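Local coordinates for protein putative glycosyltransferase (GalT1) (PDB 4PHR) that probably transfers a sugar from a nucleotide donor through its GT-D glycosyltransferase domain, the part present here, which binds UDP, at residues Y23-H28 with K140-G145; A57-Q62 with V213-T218; L191-A196 with T217-Q222. One frame throughout, in Å; residues are numbered along the deposited sequence.

Interaction 1: residues Y23-H28 with K140-G145; sequences YIKHNH and KELWRG
The C-terminal end of helix 17-27 meets the loop that follows helix 132-140 through I24 and K25 on one side and E141 and L142 on the other. The contact is apolar at its centre. Methyl CD2 of L142 lies 3.6 Å from CG of K25 and also approaches CE of that lysine, so it rests against the aliphatic stem, and the two side chains cross at about a right angle. CD2 also comes within 4.0 Å of CG2 of I24; with CG2 anti to the backbone N, this methyl is the branch that meets L142.

Helix 17-27 stops here in a Schellman motif: A29 N returns to O of I24, and N of H28, the C-prime residue (phi 52°), lies 3.3 Å from O of K25 in a weak bond. Beyond CG the chain of K25 is extended, which carries NZ past L142 to within 3.5 Å of CB of E141. That approach is packing, since NZ is 6.0 Å from OE1 of E141 and is hydrogen-bonded instead to the carbonyl of S138. The carboxylate of E141 turns away and forms a long, weak salt bridge with R144, NE to OE2 3.4 Å.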
ATOM      1  N   TYR A  23      -1.292  -8.843  13.731  1.00 29.56           N
ATOM      2  CA  TYR A  23      -2.641  -8.326  13.897  1.00 25.09           C
ATOM      3  C   TYR A  23      -3.550  -8.748  12.742  1.00 27.21           C
ATOM      4  O   TYR A  23      -4.663  -9.219  12.951  1.00 30.93           O
ATOM      5  CB  TYR A  23      -2.599  -6.802  14.007  1.00 27.56           C
ATOM      6  CG  TYR A  23      -3.939  -6.145  14.235  1.00 25.58           C
ATOM      7  CD1 TYR A  23      -4.888  -6.079  13.224  1.00 26.08           C
ATOM      8  CD2 TYR A  23      -4.245  -5.566  15.458  1.00 29.49           C
ATOM      9  CE1 TYR A  23      -6.104  -5.466  13.424  1.00 25.07           C
ATOM     10  CE2 TYR A  23      -5.458  -4.955  15.673  1.00 29.45           C
ATOM     11  CZ  TYR A  23      -6.387  -4.906  14.658  1.00 28.62           C
ATOM     12  OH  TYR A  23      -7.597  -4.292  14.866  1.00 37.21           O
ATOM     13  N   ILE A  24      -3.079  -8.545  11.515  1.00 23.37           N
ATOM     14  CA  ILE A  24      -3.876  -8.858  10.333  1.00 27.00           C
ATOM     15  C   ILE A  24      -4.257 -10.338  10.297  1.00 32.57           C
ATOM     16  O   ILE A  24      -5.406 -10.683  10.023  1.00 36.29           O
ATOM     17  CB  ILE A  24      -3.135  -8.459   9.033  1.00 23.86           C
ATOM     18  CG1 ILE A  24      -2.881  -6.947   9.008  1.00 22.11           C
ATOM     19  CG2 ILE A  24      -3.928  -8.904   7.808  1.00 23.96           C
ATOM     20  CD1 ILE A  24      -1.744  -6.509   8.080  1.00 22.80           C
ATOM     21  N   LYS A  25      -3.287 -11.199  10.583  1.00 31.20           N
ATOM     22  CA  LYS A  25      -3.502 -12.647  10.557  1.00 31.26           C
ATOM     23  C   LYS A  25      -4.423 -13.139  11.656  1.00 36.16           C
ATOM     24  O   LYS A  25      -5.373 -13.884  11.401  1.00 40.40           O
ATOM     25  CB  LYS A  25      -2.170 -13.372  10.679  1.00 36.21           C
ATOM     26  CG  LYS A  25      -1.280 -13.185   9.488  1.00 34.90           C
ATOM     27  CD  LYS A  25       0.100 -13.731   9.756  1.00 39.50           C
ATOM     28  CE  LYS A  25       1.017 -13.428   8.586  1.00 35.11           C
ATOM     29  NZ  LYS A  25       2.376 -13.986   8.798  1.00 34.94           N
ATOM     30  N   HIS A  26      -4.122 -12.740  12.884  1.00 37.86           N
ATOM     31  CA  HIS A  26      -4.921 -13.163  14.025  1.00 35.55           C
ATOM     32  C   HIS A  26      -6.374 -12.795  13.768  1.00 33.00           C
ATOM     33  O   HIS A  26      -7.297 -13.511  14.157  1.00 40.59           O
ATOM     34  CB  HIS A  26      -4.418 -12.487  15.303  1.00 37.46           C
ATOM     35  CG  HIS A  26      -5.224 -12.817  16.523  1.00 35.19           C
ATOM     36  ND1 HIS A  26      -6.008 -11.886  17.171  1.00 38.55           N
ATOM     37  CD2 HIS A  26      -5.376 -13.976  17.207  1.00 40.78           C
ATOM     38  CE1 HIS A  26      -6.600 -12.454  18.206  1.00 39.97           C
ATOM     39  NE2 HIS A  26      -6.235 -13.723  18.248  1.00 43.11           N
ATOM     40  N   ASN A  27      -6.560 -11.685  13.068  1.00 33.79           N
ATOM     41  CA  ASN A  27      -7.878 -11.089  12.922  1.00 31.03           C
ATOM     42  C   ASN A  27      -8.512 -11.262  11.541  1.00 29.47           C
ATOM     43  O   ASN A  27      -9.703 -11.007  11.362  1.00 34.45           O
ATOM     44  CB  ASN A  27      -7.798  -9.612  13.309  1.00 30.97           C
ATOM     45  CG  ASN A  27      -7.459  -9.427  14.778  1.00 29.47           C
ATOM     46  OD1 ASN A  27      -8.022 -10.101  15.638  1.00 37.82           O
ATOM     47  ND2 ASN A  27      -6.524  -8.535  15.073  1.00 33.38           N
ATOM     48  N   HIS A  28      -7.719 -11.721  10.578  1.00 33.12           N
ATOM     49  CA  HIS A  28      -8.166 -11.787   9.186  1.00 30.92           C
ATOM     50  C   HIS A  28      -8.710 -10.434   8.742  1.00 33.74           C
ATOM     51  O   HIS A  28      -9.748 -10.351   8.078  1.00 30.78           O
ATOM     52  CB  HIS A  28      -9.229 -12.876   9.002  1.00 38.61           C
ATOM     53  CG  HIS A  28      -8.835 -14.207   9.559  1.00 43.25           C
ATOM     54  ND1 HIS A  28      -9.398 -14.729  10.704  1.00 51.35           N
ATOM     55  CD2 HIS A  28      -7.927 -15.116   9.136  1.00 48.63           C
ATOM     56  CE1 HIS A  28      -8.858 -15.908  10.959  1.00 46.58           C
ATOM     57  NE2 HIS A  28      -7.962 -16.167  10.022  1.00 46.69           N
ATOM     58  N   LYS A 140       4.200 -13.267   3.015  1.00 17.28           N
ATOM     59  CA  LYS A 140       3.803 -14.357   2.124  1.00 17.22           C
ATOM     60  C   LYS A 140       2.791 -15.287   2.789  1.00 17.13           C
ATOM     61  O   LYS A 140       1.952 -15.883   2.116  1.00 18.66           O
ATOM     62  CB  LYS A 140       5.026 -15.147   1.657  1.00 18.80           C
ATOM     63  CG  LYS A 140       5.872 -14.424   0.612  1.00 18.17           C
ATOM     64  CD  LYS A 140       7.187 -15.161   0.368  1.00 21.37           C
ATOM     65  CE  LYS A 140       8.022 -14.458  -0.689  1.00 21.56           C
ATOM     66  NZ  LYS A 140       9.314 -15.159  -0.947  1.00 23.12           N
ATOM     67  N   GLU A 141       2.861 -15.401   4.111  1.00 20.16           N
ATOM     68  CA  GLU A 141       1.914 -16.243   4.829  1.00 21.90           C
ATOM     69  C   GLU A 141       0.479 -15.734   4.705  1.00 21.47           C
ATOM     70  O   GLU A 141      -0.471 -16.487   4.917  1.00 27.72           O
ATOM     71  CB  GLU A 141       2.317 -16.412   6.300  1.00 26.41           C
ATOM     72  CG  GLU A 141       3.592 -17.226   6.502  1.00 30.12           C
ATOM     73  CD  GLU A 141       3.510 -18.625   5.903  1.00 40.09           C
ATOM     74  OE1 GLU A 141       2.406 -19.209   5.884  1.00 40.49           O
ATOM     75  OE2 GLU A 141       4.552 -19.143   5.445  1.00 42.20           O
ATOM     76  N   LEU A 142       0.317 -14.463   4.339  1.00 18.35           N
ATOM     77  CA  LEU A 142      -1.015 -13.914   4.120  1.00 19.59           C
ATOM     78  C   LEU A 142      -1.731 -14.601   2.962  1.00 17.96           C
ATOM     79  O   LEU A 142      -2.947 -14.765   2.991  1.00 20.90           O
ATOM     80  CB  LEU A 142      -0.960 -12.399   3.873  1.00 20.13           C
ATOM     81  CG  LEU A 142      -0.506 -11.525   5.044  1.00 23.12           C
ATOM     82  CD1 LEU A 142      -0.409 -10.071   4.616  1.00 26.80           C
ATOM     83  CD2 LEU A 142      -1.463 -11.670   6.209  1.00 28.86           C
ATOM     84  N   TRP A 143      -0.978 -15.008   1.943  1.00 16.28           N
ATOM     85  CA  TRP A 143      -1.598 -15.549   0.734  1.00 15.91           C
ATOM     86  C   TRP A 143      -1.253 -17.009   0.431  1.00 16.68           C
ATOM     87  O   TRP A 143      -1.761 -17.575  -0.531  1.00 17.00           O
ATOM     88  CB  TRP A 143      -1.314 -14.665  -0.486  1.00 13.82           C
ATOM     89  CG  TRP A 143       0.129 -14.331  -0.711  1.00 14.25           C
ATOM     90  CD1 TRP A 143       1.087 -15.137  -1.256  1.00 16.25           C
ATOM     91  CD2 TRP A 143       0.767 -13.085  -0.423  1.00 14.68           C
ATOM     92  NE1 TRP A 143       2.288 -14.471  -1.312  1.00 17.20           N
ATOM     93  CE2 TRP A 143       2.117 -13.205  -0.813  1.00 14.63           C
ATOM     94  CE3 TRP A 143       0.327 -11.875   0.127  1.00 16.22           C
ATOM     95  CZ2 TRP A 143       3.034 -12.164  -0.665  1.00 18.42           C
ATOM     96  CZ3 TRP A 143       1.235 -10.838   0.269  1.00 17.75           C
ATOM     97  CH2 TRP A 143       2.576 -10.988  -0.130  1.00 20.39           C
ATOM     98  N   ARG A 144      -0.429 -17.638   1.265  1.00 16.54           N
ATOM     99  CA  ARG A 144      -0.097 -19.039   1.040  1.00 18.11           C
ATOM    100  C   ARG A 144      -1.372 -19.873   1.059  1.00 21.37           C
ATOM    101  O   ARG A 144      -2.142 -19.814   2.015  1.00 19.12           O
ATOM    102  CB  ARG A 144       0.878 -19.557   2.100  1.00 20.94           C
ATOM    103  CG  ARG A 144       1.213 -21.041   1.919  1.00 24.63           C
ATOM    104  CD  ARG A 144       1.913 -21.640   3.131  1.00 26.39           C
ATOM    105  NE  ARG A 144       3.343 -21.341   3.161  1.00 30.84           N
ATOM    106  CZ  ARG A 144       4.271 -22.045   2.516  1.00 35.72           C
ATOM    107  NH1 ARG A 144       3.928 -23.087   1.771  1.00 35.85           N
ATOM    108  NH2 ARG A 144       5.548 -21.701   2.613  1.00 34.91           N
ATOM    109  N   GLY A 145      -1.591 -20.641  -0.006  1.00 20.46           N
ATOM    110  CA  GLY A 145      -2.757 -21.497  -0.106  1.00 20.51           C
ATOM    111  C   GLY A 145      -4.067 -20.778  -0.371  1.00 21.10           C
ATOM    112  O   GLY A 145      -5.138 -21.388  -0.306  1.00 22.91           O
TER

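Interaction 2: residues A57-Q62 with V213-T218; sequences AKRLQQ and VADLTT
The guanidinium of R59 presents its edge to D215: OD1 of the aspartate lies near its plane, and water 1 and CB of Q62 lie in that plane at other points of the rim. CB of A214 approaches NH2 obliquely at 4.0 Å. The guanidinium and carboxylate planes are nearly parallel, 13° apart, but offset, and the groups are joined by one direct bond and one bridge. NH2 of R59 donates to OD1 of D215 at 3.0 Å in a bent hydrogen bond, 139° at the hydrogen, that is part of a salt bridge. The donor reaches OD1 on its syn side but 33° out of the carboxylate plane. Water 1 completes the ring of contacts: it accepts from NE of R59 at 2.9 Å and donates to OD2 of D215 at 2.8 Å.

This polar link bridges the facing sides of helices 54-64 and 206-218 at the surface of the GT-D glycosyltransferase domain, where the nearest CA atoms, of R59 and A214, are 9.2 Å apart. Through V213 and L216 helix 206-218 packs on the five-stranded parallel sheet, while the R59-D215 pair links it to helix 54-64. R59 crosses the gap with its chain bent at chi2 and chi3, which brings the guanidinium back beside Q62, one turn on. There OE1 of Q62 accepts from NH1 of R59 at 2.8 Å; all three guanidinium nitrogens thus have a partner, which should limit turning of the group about CD-NE. Y185, at the start of helix 185-195, hydrogen-bonds OD2 of D215 and so helps to position the carboxylate.

Within helix 206-218, OG1 of T217 lies 2.7 Å from O of V213, on the face of that carbonyl opposite to the one used by T217 N. K210, one turn before A214, is a UDP-binding residue.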
ATOM      1  N   ALA A  57     -10.863  12.836  -2.050  1.00 13.54           N
ATOM      2  CA  ALA A  57     -10.323  13.457  -0.848  1.00 15.51           C
ATOM      3  C   ALA A  57     -11.272  13.264   0.338  1.00 14.43           C
ATOM      4  O   ALA A  57     -10.845  12.929   1.440  1.00 15.23           O
ATOM      5  CB  ALA A  57     -10.044  14.935  -1.089  1.00 17.45           C
ATOM      6  N   LYS A  58     -12.565  13.475   0.104  1.00 14.16           N
ATOM      7  CA  LYS A  58     -13.560  13.294   1.148  1.00 17.37           C
ATOM      8  C   LYS A  58     -13.650  11.848   1.650  1.00 13.45           C
ATOM      9  O   LYS A  58     -13.710  11.606   2.861  1.00 14.28           O
ATOM     10  CB  LYS A  58     -14.925  13.793   0.665  1.00 18.51           C
ATOM     11  CG  LYS A  58     -16.036  13.618   1.674  1.00 21.91           C
ATOM     12  CD  LYS A  58     -17.340  14.214   1.151  1.00 27.67           C
ATOM     13  CE  LYS A  58     -18.497  13.946   2.101  1.00 35.97           C
ATOM     14  NZ  LYS A  58     -18.351  14.683   3.386  1.00 45.45           N
ATOM     15  N   ARG A  59     -13.649  10.882   0.729  1.00 14.56           N
ATOM     16  CA  ARG A  59     -13.674   9.471   1.122  1.00 15.70           C
ATOM     17  C   ARG A  59     -12.452   9.129   1.975  1.00 12.34           C
ATOM     18  O   ARG A  59     -12.572   8.450   2.997  1.00 13.54           O
ATOM     19  CB  ARG A  59     -13.728   8.548  -0.101  1.00 18.35           C
ATOM     20  CG  ARG A  59     -15.101   8.472  -0.757  1.00 20.52           C
ATOM     21  CD  ARG A  59     -16.174   7.913   0.191  1.00 20.33           C
ATOM     22  NE  ARG A  59     -16.031   6.480   0.449  1.00 20.82           N
ATOM     23  CZ  ARG A  59     -15.840   5.942   1.653  1.00 22.24           C
ATOM     24  NH1 ARG A  59     -15.771   6.708   2.733  1.00 24.05           N
ATOM     25  NH2 ARG A  59     -15.721   4.630   1.784  1.00 20.12           N
ATOM     26  N   LEU A  60     -11.277   9.587   1.549  1.00 13.61           N
ATOM     27  CA  LEU A  60     -10.048   9.320   2.294  1.00 12.32           C
ATOM     28  C   LEU A  60     -10.154   9.857   3.723  1.00 13.10           C
ATOM     29  O   LEU A  60      -9.770   9.179   4.682  1.00 12.92           O
ATOM     30  CB  LEU A  60      -8.836   9.916   1.578  1.00 12.54           C
ATOM     31  CG  LEU A  60      -8.415   9.202   0.287  1.00 15.01           C
ATOM     32  CD1 LEU A  60      -7.286   9.963  -0.396  1.00 14.60           C
ATOM     33  CD2 LEU A  60      -8.008   7.759   0.556  1.00 14.70           C
ATOM     34  N   GLN A  61     -10.683  11.069   3.870  1.00 12.84           N
ATOM     35  CA  GLN A  61     -10.854  11.654   5.201  1.00 13.40           C
ATOM     36  C   GLN A  61     -11.808  10.818   6.057  1.00 12.94           C
ATOM     37  O   GLN A  61     -11.569  10.598   7.246  1.00 15.37           O
ATOM     38  CB  GLN A  61     -11.358  13.097   5.090  1.00 17.26           C
ATOM     39  CG  GLN A  61     -10.314  14.061   4.556  1.00 18.07           C
ATOM     40  CD  GLN A  61     -10.906  15.375   4.071  1.00 32.40           C
ATOM     41  OE1 GLN A  61     -12.120  15.504   3.909  1.00 40.37           O
ATOM     42  NE2 GLN A  61     -10.048  16.356   3.830  1.00 38.33           N
ATOM     43  N   GLN A  62     -12.890  10.348   5.449  1.00 12.74           N
ATOM     44  CA  GLN A  62     -13.841   9.501   6.159  1.00 13.29           C
ATOM     45  C   GLN A  62     -13.200   8.187   6.603  1.00 14.18           C
ATOM     46  O   GLN A  62     -13.385   7.732   7.729  1.00 15.59           O
ATOM     47  CB  GLN A  62     -15.049   9.208   5.270  1.00 13.37           C
ATOM     48  CG  GLN A  62     -15.904  10.420   4.973  1.00 15.08           C
ATOM     49  CD  GLN A  62     -16.967  10.127   3.948  1.00 17.56           C
ATOM     50  OE1 GLN A  62     -16.821   9.229   3.109  1.00 21.93           O
ATOM     51  NE2 GLN A  62     -18.056  10.877   4.009  1.00 25.07           N
ATOM     52  N   VAL A 213     -10.705  -0.778  -0.657  1.00 12.14           N
ATOM     53  CA  VAL A 213     -10.621  -1.642   0.522  1.00 13.09           C
ATOM     54  C   VAL A 213     -11.721  -1.304   1.538  1.00 17.57           C
ATOM     55  O   VAL A 213     -12.374  -2.190   2.085  1.00 15.75           O
ATOM     56  CB  VAL A 213      -9.213  -1.582   1.169  1.00 12.86           C
ATOM     57  CG1 VAL A 213      -9.223  -2.220   2.557  1.00 13.96           C
ATOM     58  CG2 VAL A 213      -8.185  -2.269   0.259  1.00 15.03           C
ATOM     59  N   ALA A 214     -11.927  -0.015   1.787  1.00 14.92           N
ATOM     60  CA  ALA A 214     -12.969   0.419   2.715  1.00 15.86           C
ATOM     61  C   ALA A 214     -14.339  -0.105   2.293  1.00 20.25           C
ATOM     62  O   ALA A 214     -15.077  -0.660   3.112  1.00 20.62           O
ATOM     63  CB  ALA A 214     -12.982   1.933   2.828  1.00 16.99           C
ATOM     64  N   ASP A 215     -14.676   0.053   1.017  1.00 17.99           N
ATOM     65  CA  ASP A 215     -15.995  -0.371   0.535  1.00 19.84           C
ATOM     66  C   ASP A 215     -16.152  -1.894   0.501  1.00 22.33           C
ATOM     67  O   ASP A 215     -17.227  -2.415   0.790  1.00 24.95           O
ATOM     68  CB  ASP A 215     -16.299   0.229  -0.841  1.00 24.31           C
ATOM     69  CG  ASP A 215     -16.568   1.730  -0.788  1.00 27.55           C
ATOM     70  OD1 ASP A 215     -16.776   2.280   0.320  1.00 28.82           O
ATOM     71  OD2 ASP A 215     -16.587   2.359  -1.870  1.00 24.59           O
ATOM     72  N   LEU A 216     -15.091  -2.606   0.129  1.00 21.02           N
ATOM     73  CA  LEU A 216     -15.098  -4.071   0.117  1.00 23.94           C
ATOM     74  C   LEU A 216     -15.284  -4.612   1.538  1.00 24.21           C
ATOM     75  O   LEU A 216     -15.970  -5.612   1.752  1.00 24.75           O
ATOM     76  CB  LEU A 216     -13.781  -4.603  -0.459  1.00 24.92           C
ATOM     77  CG  LEU A 216     -13.616  -5.265  -1.830  1.00 33.16           C
ATOM     78  CD1 LEU A 216     -14.814  -5.114  -2.762  1.00 26.33           C
ATOM     79  CD2 LEU A 216     -12.319  -4.770  -2.483  1.00 23.24           C
ATOM     80  N   THR A 217     -14.655  -3.948   2.502  1.00 21.39           N
ATOM     81  CA  THR A 217     -14.730  -4.333   3.910  1.00 23.01           C
ATOM     82  C   THR A 217     -16.142  -4.157   4.459  1.00 26.62           C
ATOM     83  O   THR A 217     -16.623  -4.979   5.246  1.00 33.92           O
ATOM     84  CB  THR A 217     -13.734  -3.508   4.754  1.00 25.12           C
ATOM     85  OG1 THR A 217     -12.407  -3.742   4.272  1.00 22.82           O
ATOM     86  CG2 THR A 217     -13.805  -3.888   6.228  1.00 25.07           C
ATOM     87  N   THR A 218     -16.806  -3.087   4.032  1.00 28.44           N
ATOM     88  CA  THR A 218     -18.187  -2.829   4.435  1.00 30.21           C
ATOM     89  C   THR A 218     -19.115  -3.907   3.879  1.00 33.14           C
ATOM     90  O   THR A 218     -20.169  -4.195   4.457  1.00 35.33           O
ATOM     91  CB  THR A 218     -18.644  -1.438   3.960  1.00 36.05           C
ATOM     92  OG1 THR A 218     -17.848  -0.431   4.598  1.00 37.93           O
ATOM     93  CG2 THR A 218     -20.103  -1.205   4.296  1.00 34.23           C
TER
HETATM   94  O   HOH W   1     -16.795   5.122  -1.969  1.00 23.94           O

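Interaction 3: residues L191-A196 with T217-Q222; sequences LTEKNA and TTKGYQ
Charged groups meet first, E193 of helix 185-195 with K219, just beyond the end of helix 206-218. NZ of K219 forms a salt bridge with OE2 of E193 at 3.3 Å. The methylene CE lies closer still to the carboxylate, 3.1 Å from the same OE2 and 3.2 Å from OE1. The two side chains cross at about a right angle, with the last carbons of the lysine against the carboxylate. Bends at chi3 (131°) and chi4 (83°) fold the chain into this position.

Backbone geometry explains the placement of K219 and Y221. A Schellman motif ends helix 206-218, with G220 as C-prime residue at phi 91°: its N bonds to O of T217 at 3.0 Å, and Y221 N returns to O of L216. The chain thus turns toward strand 223-225, completing a beta-alpha-beta crossover from its parallel neighbour, strand 200-204.

Apolar packing joins A196 and Y221. CB of A196 approaches the tyrosine ring obliquely, 3.7 Å from CE1, and both residues also touch I201 of strand 200-204. The ring is directed toward helix 185-195 by its first torsion, which sets CG anti to the carbonyl carbon, and OH comes to 3.8 Å from O of E193.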
ATOM      1  N   LEU A 191     -16.724  -4.674 -10.506  1.00 17.88           N
ATOM      2  CA  LEU A 191     -16.082  -5.872 -11.043  1.00 17.34           C
ATOM      3  C   LEU A 191     -15.268  -6.612  -9.984  1.00 16.83           C
ATOM      4  O   LEU A 191     -15.137  -7.834 -10.033  1.00 17.05           O
ATOM      5  CB  LEU A 191     -15.211  -5.532 -12.259  1.00 18.21           C
ATOM      6  CG  LEU A 191     -15.972  -4.977 -13.472  1.00 22.73           C
ATOM      7  CD1 LEU A 191     -15.083  -4.919 -14.705  1.00 26.00           C
ATOM      8  CD2 LEU A 191     -17.237  -5.788 -13.763  1.00 26.17           C
ATOM      9  N   THR A 192     -14.721  -5.878  -9.022  1.00 15.32           N
ATOM     10  CA  THR A 192     -14.018  -6.531  -7.918  1.00 16.65           C
ATOM     11  C   THR A 192     -14.979  -7.427  -7.134  1.00 19.23           C
ATOM     12  O   THR A 192     -14.683  -8.598  -6.890  1.00 19.01           O
ATOM     13  CB  THR A 192     -13.330  -5.515  -6.983  1.00 17.38           C
ATOM     14  OG1 THR A 192     -12.383  -4.741  -7.731  1.00 16.17           O
ATOM     15  CG2 THR A 192     -12.595  -6.235  -5.862  1.00 17.68           C
ATOM     16  N   GLU A 193     -16.145  -6.887  -6.780  1.00 19.08           N
ATOM     17  CA  GLU A 193     -17.168  -7.659  -6.079  1.00 22.07           C
ATOM     18  C   GLU A 193     -17.563  -8.915  -6.853  1.00 21.91           C
ATOM     19  O   GLU A 193     -17.685  -9.996  -6.280  1.00 23.50           O
ATOM     20  CB  GLU A 193     -18.427  -6.818  -5.870  1.00 25.18           C
ATOM     21  CG  GLU A 193     -18.272  -5.617  -4.961  1.00 32.11           C
ATOM     22  CD  GLU A 193     -19.553  -4.803  -4.887  1.00 40.64           C
ATOM     23  OE1 GLU A 193     -20.648  -5.409  -4.921  1.00 42.26           O
ATOM     24  OE2 GLU A 193     -19.467  -3.560  -4.809  1.00 47.99           O
ATOM     25  N   LYS A 194     -17.777  -8.756  -8.154  1.00 21.55           N
ATOM     26  CA  LYS A 194     -18.210  -9.860  -9.006  1.00 19.98           C
ATOM     27  C   LYS A 194     -17.195 -10.995  -9.026  1.00 21.76           C
ATOM     28  O   LYS A 194     -17.556 -12.159  -9.226  1.00 23.21           O
ATOM     29  CB  LYS A 194     -18.424  -9.371 -10.437  1.00 21.85           C
ATOM     30  CG  LYS A 194     -19.710  -8.606 -10.659  1.00 25.67           C
ATOM     31  CD  LYS A 194     -19.694  -7.967 -12.034  1.00 32.74           C
ATOM     32  CE  LYS A 194     -21.062  -7.452 -12.410  1.00 34.01           C
ATOM     33  NZ  LYS A 194     -22.002  -8.591 -12.577  1.00 37.33           N
ATOM     34  N   ASN A 195     -15.924 -10.654  -8.848  1.00 18.66           N
ATOM     35  CA  ASN A 195     -14.855 -11.630  -8.994  1.00 21.70           C
ATOM     36  C   ASN A 195     -14.242 -12.089  -7.681  1.00 23.61           C
ATOM     37  O   ASN A 195     -13.295 -12.880  -7.678  1.00 24.74           O
ATOM     38  CB  ASN A 195     -13.766 -11.082  -9.919  1.00 19.65           C
ATOM     39  CG  ASN A 195     -14.179 -11.110 -11.376  1.00 18.96           C
ATOM     40  OD1 ASN A 195     -14.111 -12.152 -12.025  1.00 21.39           O
ATOM     41  ND2 ASN A 195     -14.621  -9.972 -11.894  1.00 19.88           N
ATOM     42  N   ALA A 196     -14.784 -11.602  -6.570  1.00 22.37           N
ATOM     43  CA  ALA A 196     -14.146 -11.795  -5.271  1.00 25.04           C
ATOM     44  C   ALA A 196     -14.589 -13.055  -4.534  1.00 25.37           C
ATOM     45  O   ALA A 196     -14.022 -13.395  -3.497  1.00 26.44           O
ATOM     46  CB  ALA A 196     -14.364 -10.574  -4.397  1.00 34.69           C
ATOM     47  N   THR A 217     -14.655  -3.948   2.502  1.00 21.39           N
ATOM     48  CA  THR A 217     -14.730  -4.333   3.910  1.00 23.01           C
ATOM     49  C   THR A 217     -16.142  -4.157   4.459  1.00 26.62           C
ATOM     50  O   THR A 217     -16.623  -4.979   5.246  1.00 33.92           O
ATOM     51  CB  THR A 217     -13.734  -3.508   4.754  1.00 25.12           C
ATOM     52  OG1 THR A 217     -12.407  -3.742   4.272  1.00 22.82           O
ATOM     53  CG2 THR A 217     -13.805  -3.888   6.228  1.00 25.07           C
ATOM     54  N   THR A 218     -16.806  -3.087   4.032  1.00 28.44           N
ATOM     55  CA  THR A 218     -18.187  -2.829   4.435  1.00 30.21           C
ATOM     56  C   THR A 218     -19.115  -3.907   3.879  1.00 33.14           C
ATOM     57  O   THR A 218     -20.169  -4.195   4.457  1.00 35.33           O
ATOM     58  CB  THR A 218     -18.644  -1.438   3.960  1.00 36.05           C
ATOM     59  OG1 THR A 218     -17.848  -0.431   4.598  1.00 37.93           O
ATOM     60  CG2 THR A 218     -20.103  -1.205   4.296  1.00 34.23           C
ATOM     61  N   LYS A 219     -18.710  -4.512   2.766  1.00 36.39           N
ATOM     62  CA  LYS A 219     -19.464  -5.594   2.139  1.00 36.30           C
ATOM     63  C   LYS A 219     -18.996  -6.964   2.635  1.00 30.13           C
ATOM     64  O   LYS A 219     -19.411  -8.001   2.113  1.00 36.83           O
ATOM     65  CB  LYS A 219     -19.356  -5.510   0.613  1.00 37.80           C
ATOM     66  CG  LYS A 219     -19.881  -4.208   0.016  1.00 41.86           C
ATOM     67  CD  LYS A 219     -19.750  -4.203  -1.503  1.00 42.44           C
ATOM     68  CE  LYS A 219     -21.056  -3.783  -2.179  1.00 45.21           C
ATOM     69  NZ  LYS A 219     -21.224  -2.303  -2.253  1.00 49.11           N
ATOM     70  N   GLY A 220     -18.123  -6.957   3.636  1.00 38.26           N
ATOM     71  CA  GLY A 220     -17.721  -8.177   4.316  1.00 32.11           C
ATOM     72  C   GLY A 220     -16.509  -8.921   3.783  1.00 33.15           C
ATOM     73  O   GLY A 220     -16.204 -10.023   4.237  1.00 34.91           O
ATOM     74  N   TYR A 221     -15.795  -8.316   2.836  1.00 31.55           N
ATOM     75  CA  TYR A 221     -14.616  -8.952   2.259  1.00 29.92           C
ATOM     76  C   TYR A 221     -13.347  -8.581   3.014  1.00 30.57           C
ATOM     77  O   TYR A 221     -13.236  -7.480   3.555  1.00 30.75           O
ATOM     78  CB  TYR A 221     -14.447  -8.538   0.796  1.00 29.56           C
ATOM     79  CG  TYR A 221     -15.546  -9.028  -0.116  1.00 30.48           C
ATOM     80  CD1 TYR A 221     -15.537 -10.325  -0.608  1.00 37.29           C
ATOM     81  CD2 TYR A 221     -16.592  -8.194  -0.485  1.00 34.32           C
ATOM     82  CE1 TYR A 221     -16.539 -10.778  -1.442  1.00 38.56           C
ATOM     83  CE2 TYR A 221     -17.598  -8.637  -1.318  1.00 33.45           C
ATOM     84  CZ  TYR A 221     -17.567  -9.929  -1.795  1.00 38.79           C
ATOM     85  OH  TYR A 221     -18.567 -10.374  -2.626  1.00 43.15           O
ATOM     86  N   GLN A 222     -12.389  -9.501   3.044  1.00 27.82           N
ATOM     87  CA  GLN A 222     -11.037  -9.157   3.463  1.00 24.18           C
ATOM     88  C   GLN A 222     -10.246  -8.686   2.249  1.00 20.62           C
ATOM     89  O   GLN A 222     -10.049  -9.433   1.284  1.00 20.67           O
ATOM     90  CB  GLN A 222     -10.323 -10.337   4.132  1.00 24.60           C
ATOM     91  CG  GLN A 222      -8.961  -9.937   4.692  1.00 26.86           C
ATOM     92  CD  GLN A 222      -8.151 -11.100   5.241  1.00 21.71           C
ATOM     93  OE1 GLN A 222      -8.499 -12.268   5.052  1.00 26.40           O
ATOM     94  NE2 GLN A 222      -7.050 -10.780   5.913  1.00 26.56           N
TER

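In the fold
From the N terminus, helix 17-27 supplies the first half of interaction 1, which closes a loop of 111 residues when the chain reaches 140-145, ahead of strand 147-153. Helix 54-64 lies inside that loop, but its partner, 213-218, comes later, so interactions 1 and 2 cross. Interaction 3 opens after interaction 1 has closed and spans just 20 residues, from helix 185-195 through strand 200-204 and helix 206-218. The second halves of interactions 2 and 3 overlap at the end of helix 206-218, sharing T217 and T218, and their centres are about 13 Å apart. Helix 206-218 is therefore tied to helices 54-64 and 185-195, while Q222 packs against I24 and H28 of interaction 1.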